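GDSL-like protein (Roseburia intestinalis L1-82, PDB 6HFZ) removes acetyl groups from acetylated mannans, acting as a two-domain carbohydrate esterase with an SGNH (GDSL-like) hydrolase domain. Local coordinates at residues 3-8 with 171-176; 246-251 with 280-285; 307-312 with 342-347. All blocks are in the same frame, centred on the assembly; numbering follows the deposited sequence.

Contact 1. Residues 3-8 with 171-176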
# COMPACT_ATOMS: atom_id res chain seq x y z
N TYR A 3 20.04 9.18 23.10
CA TYR A 3 18.52 9.16 23.16
C TYR A 3 17.99 7.95 23.96
O TYR A 3 18.68 7.01 24.26
CB TYR A 3 17.95 9.12 21.74
CG TYR A 3 18.24 7.84 21.01
CD1 TYR A 3 17.41 6.73 21.15
CD2 TYR A 3 19.34 7.73 20.17
CE1 TYR A 3 17.69 5.54 20.53
CE2 TYR A 3 19.58 6.56 19.47
CZ TYR A 3 18.78 5.45 19.68
OH TYR A 3 19.04 4.29 19.01
N GLN A 4 16.71 7.98 24.31
CA GLN A 4 16.05 6.90 25.03
C GLN A 4 14.61 6.86 24.53
O GLN A 4 13.85 7.76 24.81
CB GLN A 4 16.08 7.16 26.54
CG GLN A 4 15.45 6.05 27.35
CD GLN A 4 15.44 6.25 28.84
OE1 GLN A 4 14.55 5.74 29.52
NE2 GLN A 4 16.44 6.95 29.35
N ILE A 5 14.28 5.84 23.74
CA ILE A 5 12.90 5.63 23.35
C ILE A 5 12.05 5.07 24.51
O ILE A 5 12.45 4.14 25.21
CB ILE A 5 12.86 4.77 22.09
CG1 ILE A 5 13.50 5.58 20.94
CG2 ILE A 5 11.43 4.35 21.78
CD1 ILE A 5 13.86 4.80 19.76
N LYS A 6 10.83 5.59 24.64
CA LYS A 6 9.82 5.10 25.56
C LYS A 6 8.99 4.04 24.84
O LYS A 6 8.02 4.37 24.21
CB LYS A 6 8.94 6.25 26.05
CG LYS A 6 9.78 7.38 26.64
CD LYS A 6 9.00 8.43 27.40
CE LYS A 6 9.65 9.80 27.32
NZ LYS A 6 11.12 9.77 27.56
N TYR A 7 9.41 2.76 24.93
CA TYR A 7 8.89 1.69 24.06
C TYR A 7 7.40 1.43 24.32
O TYR A 7 6.62 1.18 23.39
CB TYR A 7 9.74 0.43 24.21
CG TYR A 7 10.95 0.49 23.32
CD1 TYR A 7 10.84 0.17 21.98
CD2 TYR A 7 12.15 1.02 23.75
CE1 TYR A 7 11.92 0.23 21.13
CE2 TYR A 7 13.25 1.11 22.89
CZ TYR A 7 13.13 0.74 21.57
OH TYR A 7 14.19 0.81 20.71
N GLU A 8 6.96 1.54 25.58
CA GLU A 8 5.50 1.35 25.88
C GLU A 8 4.62 2.34 25.07
O GLU A 8 3.48 2.04 24.69
CB GLU A 8 5.26 1.51 27.38
CG GLU A 8 5.66 0.27 28.15
CD GLU A 8 4.71 -0.90 27.93
OE1 GLU A 8 3.48 -0.66 27.92
OE2 GLU A 8 5.19 -2.02 27.72
N SER A 171 4.77 8.28 18.25
CA SER A 171 4.80 8.35 19.73
C SER A 171 6.05 7.71 20.36
O SER A 171 6.12 7.61 21.62
CB SER A 171 3.54 7.75 20.27
OG SER A 171 3.36 6.45 19.73
N THR A 172 7.05 7.32 19.54
CA THR A 172 8.28 6.71 20.05
C THR A 172 9.55 7.37 19.48
O THR A 172 10.33 7.94 20.26
CB THR A 172 8.33 5.22 19.73
OG1 THR A 172 8.02 5.07 18.34
CG2 THR A 172 7.39 4.43 20.60
N ILE A 173 9.77 7.31 18.16
CA ILE A 173 10.96 7.87 17.53
C ILE A 173 10.86 9.41 17.40
O ILE A 173 11.79 10.14 17.71
CB ILE A 173 11.23 7.21 16.17
CG1 ILE A 173 11.32 5.69 16.30
CG2 ILE A 173 12.47 7.79 15.54
CD1 ILE A 173 11.66 5.00 14.99
N TYR A 174 9.75 9.88 16.84
CA TYR A 174 9.57 11.33 16.59
C TYR A 174 9.77 12.13 17.87
O TYR A 174 10.44 13.15 17.82
CB TYR A 174 8.24 11.65 15.89
CG TYR A 174 7.98 13.13 15.76
CD1 TYR A 174 8.66 13.95 14.86
CD2 TYR A 174 7.09 13.72 16.64
CE1 TYR A 174 8.44 15.33 14.86
CE2 TYR A 174 6.83 15.07 16.61
CZ TYR A 174 7.49 15.89 15.71
OH TYR A 174 7.21 17.25 15.71
N PRO A 175 9.22 11.73 19.05
CA PRO A 175 9.49 12.47 20.30
C PRO A 175 10.97 12.71 20.60
O PRO A 175 11.31 13.84 21.04
CB PRO A 175 8.84 11.59 21.39
CG PRO A 175 7.68 10.93 20.62
CD PRO A 175 8.24 10.65 19.23
N GLU A 176 11.84 11.73 20.27
CA GLU A 176 13.29 11.90 20.48
C GLU A 176 13.88 12.86 19.43
O GLU A 176 14.79 13.66 19.74
CB GLU A 176 13.99 10.53 20.59
CG GLU A 176 13.61 9.79 21.87
CD GLU A 176 14.06 10.53 23.13
OE1 GLU A 176 15.25 10.50 23.41
OE2 GLU A 176 13.25 11.25 23.75
O HOH W 1 10.18 7.98 22.93
O HOH W 2 10.93 10.12 24.19
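Ile5 and Thr172 have the nearest CA atoms across the contact, 5.8 Å apart, where the extended N-terminal chain passes the start of helix 173-178 without any direct backbone-to-backbone hydrogen bond. The helix belongs to the SGNH hydrolase fold, and the contact fastens the peptide that precedes strand 11-13 to it. Glu176 supplies the direct polar link. Its CG stands anti to the carbonyl carbon (chi1 -69°) and the chain bends at chi2, which carries CD to the Gln4 peptide, close to Gln4 O. Gln4 N donates to Glu176 OE1 over 3.0 Å in an almost straight bond (173° at the hydrogen), reaching the oxygen from above the carboxylate plane, 46° out of it. The other oxygen, OE2, is shared between a salt bridge to Arg181 and a water, so both oxygens have partners. Apolar packing follows further along the segment, at Ile5. Ile5 CG2 lies 3.8 Å from Thr172 CB, the two side chains crossing obliquely, and the methyl also sits over the centre of the Tyr7 ring. The Thr172 hydroxyl is hydrogen-bonded to Ser168 O, while Thr172 CG2 rests 3.7 Å from Lys6 O. Ile5 CD1 comes to 4.4 Å from Ile173 CG1, a looser contact, and Leu201 of helix 196-215 touches both isoleucines. A water bridges the two backbones: it accepts from Lys6 N at 3.0 Å and donates to Thr172 O at 2.7 Å.

Contact 2. Residues 246-251 with 280-285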
# COMPACT_ATOMS: atom_id res chain seq x y z
N GLU A 246 -10.93 -8.80 -21.15
CA GLU A 246 -11.45 -9.14 -22.48
C GLU A 246 -12.40 -8.06 -23.03
O GLU A 246 -12.78 -8.15 -24.21
CB GLU A 246 -12.10 -10.53 -22.47
CG GLU A 246 -13.15 -10.75 -21.40
CD GLU A 246 -13.87 -12.09 -21.51
OE1 GLU A 246 -13.21 -13.10 -21.85
OE2 GLU A 246 -15.10 -12.13 -21.27
N ASN A 247 -12.79 -7.06 -22.23
CA ASN A 247 -13.75 -6.03 -22.69
C ASN A 247 -13.07 -4.75 -23.20
O ASN A 247 -13.73 -3.77 -23.53
CB ASN A 247 -14.74 -5.67 -21.58
CG ASN A 247 -15.74 -6.78 -21.36
OD1 ASN A 247 -16.49 -7.14 -22.27
ND2 ASN A 247 -15.71 -7.37 -20.17
N VAL A 248 -11.74 -4.77 -23.28
CA VAL A 248 -10.98 -3.60 -23.64
C VAL A 248 -10.83 -3.51 -25.16
O VAL A 248 -10.58 -4.51 -25.82
CB VAL A 248 -9.62 -3.64 -22.95
CG1 VAL A 248 -8.70 -2.56 -23.48
CG2 VAL A 248 -9.81 -3.53 -21.43
N VAL A 249 -10.97 -2.29 -25.71
CA VAL A 249 -10.74 -2.06 -27.14
C VAL A 249 -9.65 -0.98 -27.33
O VAL A 249 -9.78 0.15 -26.91
CB VAL A 249 -12.05 -1.66 -27.85
CG1 VAL A 249 -11.82 -1.46 -29.34
CG2 VAL A 249 -13.15 -2.68 -27.58
N CYS A 250 -8.55 -1.33 -27.98
CA CYS A 250 -7.50 -0.35 -28.23
C CYS A 250 -7.69 0.35 -29.58
O CYS A 250 -8.01 -0.32 -30.55
CB CYS A 250 -6.14 -1.01 -28.18
SG CYS A 250 -5.79 -1.70 -26.53
N HIS A 251 -7.37 1.65 -29.64
CA HIS A 251 -7.33 2.47 -30.84
C HIS A 251 -6.09 3.36 -30.78
O HIS A 251 -6.19 4.59 -30.71
CB HIS A 251 -8.59 3.32 -31.00
CG HIS A 251 -9.87 2.54 -30.98
ND1 HIS A 251 -10.26 1.74 -32.05
CD2 HIS A 251 -10.85 2.46 -30.06
CE1 HIS A 251 -11.43 1.21 -31.79
NE2 HIS A 251 -11.81 1.63 -30.56
N ILE A 280 -8.04 4.22 -25.84
CA ILE A 280 -8.42 2.91 -25.36
C ILE A 280 -9.76 3.06 -24.64
O ILE A 280 -9.99 4.10 -24.03
CB ILE A 280 -7.31 2.35 -24.45
CG1 ILE A 280 -7.65 0.94 -23.95
CG2 ILE A 280 -7.04 3.32 -23.31
CD1 ILE A 280 -6.53 0.33 -23.08
N THR A 281 -10.62 2.07 -24.76
CA THR A 281 -11.93 2.04 -24.09
C THR A 281 -12.03 0.75 -23.28
O THR A 281 -11.54 -0.35 -23.69
CB THR A 281 -13.10 2.18 -25.08
OG1 THR A 281 -13.03 1.07 -25.97
CG2 THR A 281 -13.04 3.47 -25.87
N LEU A 282 -12.59 0.89 -22.07
CA LEU A 282 -12.77 -0.16 -21.11
C LEU A 282 -14.18 -0.07 -20.56
O LEU A 282 -14.65 1.03 -20.31
CB LEU A 282 -11.81 0.03 -19.92
CG LEU A 282 -10.33 0.17 -20.23
CD1 LEU A 282 -9.90 1.61 -20.37
CD2 LEU A 282 -9.51 -0.53 -19.15
N ASP A 283 -14.76 -1.24 -20.27
CA ASP A 283 -15.93 -1.41 -19.45
C ASP A 283 -15.49 -1.68 -18.01
O ASP A 283 -14.75 -2.63 -17.76
CB ASP A 283 -16.77 -2.61 -19.91
CG ASP A 283 -17.41 -2.45 -21.28
OD1 ASP A 283 -17.54 -1.31 -21.74
OD2 ASP A 283 -17.78 -3.50 -21.87
N VAL A 284 -15.93 -0.84 -17.07
CA VAL A 284 -15.50 -0.93 -15.67
C VAL A 284 -16.71 -0.81 -14.75
O VAL A 284 -17.29 0.27 -14.64
CB VAL A 284 -14.44 0.14 -15.33
CG1 VAL A 284 -13.96 -0.06 -13.89
CG2 VAL A 284 -13.27 0.14 -16.33
N GLU A 285 -17.03 -1.92 -14.07
CA GLU A 285 -18.12 -2.00 -13.11
C GLU A 285 -17.69 -1.47 -11.73
O GLU A 285 -16.59 -1.79 -11.23
CB GLU A 285 -18.61 -3.45 -12.98
CG GLU A 285 -19.97 -3.55 -12.30
CD GLU A 285 -20.69 -4.90 -12.42
OE1 GLU A 285 -21.82 -5.00 -11.91
OE2 GLU A 285 -20.14 -5.84 -13.01
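Ile280 sits opposite Cys250 in a non-hydrogen-bonded antiparallel pair whose CA atoms are 4.4 Å apart. Ile280 CG1 is anti to the backbone N (chi1 -178°) and chi2 is also extended, so that CD1 lies 3.6 Å from Val248 CG1, the two side chains crossing, and the sulfur of Cys250 lies near the same methyl. At Thr281 the register reaches the hydrogen-bonded pair with Val249. Val249 N donates to Thr281 O at 2.9 Å, and Thr281 N returns a bond to Val249 O at 3.0 Å, with angles at the hydrogen of 165° and 164°. On the face of these two residues the side chains run side by side, Thr281 OG1 standing 3.5 Å from Val249 CB. Leu282 returns to the face of Ile280 and lies alongside Val248, pointing the same way, with CD2 3.8 Å from Val248 CG2. Val248 thus spreads its two methyls over different neighbours, and an alanine here would probably open a gap beside both Ile280 CD1 and Leu282 CD2. By Asp283 the ladder has ended: its buried N has no partner in the model, and its side chain crosses that of Asn247 at about a right angle, OD2 3.7 Å from Asn247 CB. Strand 249-251 is one of the two edge strands of a five-stranded antiparallel sheet. Trp271, Leu363 and Val366, from strands of a second antiparallel sheet, touch the face carrying Ile280 and Leu282, a layering consistent with a beta-sandwich domain.

Contact 3. Residues 307-312 with 342-347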
# COMPACT_ATOMS: atom_id res chain seq x y z
N ILE A 307 -12.12 10.00 -19.49
CA ILE A 307 -13.49 10.37 -19.60
C ILE A 307 -14.33 9.18 -19.16
O ILE A 307 -14.11 8.06 -19.59
CB ILE A 307 -13.81 10.74 -21.06
CG1 ILE A 307 -12.98 11.93 -21.53
CG2 ILE A 307 -15.31 11.01 -21.21
CD1 ILE A 307 -13.16 12.25 -23.00
N VAL A 308 -15.33 9.45 -18.30
CA VAL A 308 -16.17 8.41 -17.79
C VAL A 308 -17.58 8.67 -18.33
O VAL A 308 -18.07 9.79 -18.18
CB VAL A 308 -16.12 8.34 -16.25
CG1 VAL A 308 -17.08 7.32 -15.69
CG2 VAL A 308 -14.72 8.03 -15.78
N ASP A 309 -18.18 7.64 -18.96
CA ASP A 309 -19.57 7.64 -19.43
C ASP A 309 -19.84 8.84 -20.36
O ASP A 309 -20.88 9.50 -20.23
CB ASP A 309 -20.51 7.67 -18.21
CG ASP A 309 -20.43 6.42 -17.35
OD1 ASP A 309 -20.24 5.33 -17.95
OD2 ASP A 309 -20.58 6.56 -16.08
N GLY A 310 -18.86 9.18 -21.20
CA GLY A 310 -18.95 10.28 -22.17
C GLY A 310 -19.03 11.67 -21.55
O GLY A 310 -19.34 12.64 -22.25
N ASP A 311 -18.73 11.82 -20.26
CA ASP A 311 -18.78 13.12 -19.60
C ASP A 311 -17.50 13.88 -19.96
O ASP A 311 -16.65 14.18 -19.10
CB ASP A 311 -18.98 12.95 -18.09
CG ASP A 311 -19.26 14.24 -17.33
OD1 ASP A 311 -19.35 15.31 -17.98
OD2 ASP A 311 -19.30 14.16 -16.09
N ALA A 312 -17.37 14.18 -21.26
CA ALA A 312 -16.11 14.61 -21.86
C ALA A 312 -15.82 16.05 -21.47
O ALA A 312 -14.64 16.46 -21.47
CB ALA A 312 -16.15 14.46 -23.36
N LYS A 342 -22.73 0.63 -11.68
CA LYS A 342 -23.11 0.11 -12.97
C LYS A 342 -21.83 -0.15 -13.78
O LYS A 342 -20.73 0.17 -13.34
CB LYS A 342 -24.04 1.10 -13.68
CG LYS A 342 -23.43 2.45 -14.03
CD LYS A 342 -24.27 3.27 -15.02
CE LYS A 342 -23.65 4.63 -15.27
NZ LYS A 342 -24.15 5.25 -16.52
N VAL A 343 -21.99 -0.73 -14.97
CA VAL A 343 -20.87 -0.87 -15.88
C VAL A 343 -20.60 0.50 -16.53
O VAL A 343 -21.37 0.94 -17.36
CB VAL A 343 -21.09 -1.98 -16.92
CG1 VAL A 343 -22.28 -1.71 -17.83
CG2 VAL A 343 -19.85 -2.19 -17.77
N HIS A 344 -19.53 1.18 -16.13
CA HIS A 344 -19.14 2.47 -16.67
C HIS A 344 -18.30 2.29 -17.94
O HIS A 344 -17.49 1.39 -17.99
CB HIS A 344 -18.34 3.28 -15.63
CG HIS A 344 -19.15 3.59 -14.41
ND1 HIS A 344 -19.99 4.68 -14.37
CD2 HIS A 344 -19.30 2.94 -13.23
CE1 HIS A 344 -20.62 4.70 -13.21
NE2 HIS A 344 -20.18 3.65 -12.47
N LYS A 345 -18.46 3.19 -18.90
CA LYS A 345 -17.58 3.23 -20.03
C LYS A 345 -16.45 4.20 -19.67
O LYS A 345 -16.68 5.30 -19.16
CB LYS A 345 -18.32 3.61 -21.31
CG LYS A 345 -17.40 3.93 -22.48
CD LYS A 345 -18.12 4.08 -23.82
CE LYS A 345 -17.19 4.42 -24.97
NZ LYS A 345 -16.54 5.74 -24.79
N VAL A 346 -15.22 3.75 -19.91
CA VAL A 346 -14.08 4.55 -19.61
C VAL A 346 -13.22 4.67 -20.86
O VAL A 346 -12.91 3.68 -21.52
CB VAL A 346 -13.28 3.96 -18.43
CG1 VAL A 346 -12.10 4.85 -18.11
CG2 VAL A 346 -14.17 3.73 -17.22
N GLU A 347 -12.76 5.87 -21.14
CA GLU A 347 -11.92 6.10 -22.26
C GLU A 347 -10.71 6.91 -21.79
O GLU A 347 -10.85 7.87 -21.06
CB GLU A 347 -12.72 6.82 -23.36
CG GLU A 347 -11.86 7.20 -24.55
CD GLU A 347 -12.60 7.77 -25.75
OE1 GLU A 347 -13.65 8.46 -25.56
OE2 GLU A 347 -12.12 7.51 -26.89
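In both Asp309 and His344 CG stands anti to the carbonyl carbon (chi1 -66° and -63°), which brings the two CG atoms nearer each other than the CB atoms, at the point where a type I' beta turn, Val308 to Asp311, leaves an antiparallel strand pair. Ile307 N donates to Glu347 O at 2.9 Å, Glu347 N returns a bond to Ile307 O, and Val308 faces Val346 as a non-hydrogen-bonded pair. Asp309 N then bonds to Lys345 O at 2.8 Å. The backbone turns with positive phi at Asp309 and Gly310, and the Asp309 carboxylate adds a bond beside the backbone one: OD1 receives Lys345 N at 2.9 Å. Lys342 approaches OD2 tip to tip, and its NZ makes a long salt bridge to Asp309 OD2, 3.8 Å, while its CG lies over one face of the His344 ring, offset toward the rim. The buried imidazole is held at both nitrogens, NE2 bonding to Glu340 O, which would probably favour its protonated, charged form beside Asp309. Its short bond to the carboxylate is well aligned: His344 ND1 donates to Asp309 OD2 at 2.6 Å, the oxygen using its syn lone pair and lying 1° out of the ring plane.

Contacts 2 and 3 are successive steps across one antiparallel sheet, their centres 11 Å apart. Strands 279-286 and 342-352 are neighbours, and probable hydrogen bonds join Leu282 O to Val346 N and Val284 O to His344 N, each 2.8 Å. Asp283 CB also packs on Val343 CG2 at 3.8 Å. Contact 1 belongs to the hydrolase fold on the opposite side of the chain's centre: its centre is 51 Å from that of contact 2 and 50 Å from that of contact 3, with nearest atoms about 38 and 39 Å away. None of the three includes Ser41, Asp190 or His193, whose geometry is consistent with the catalytic triad of this family.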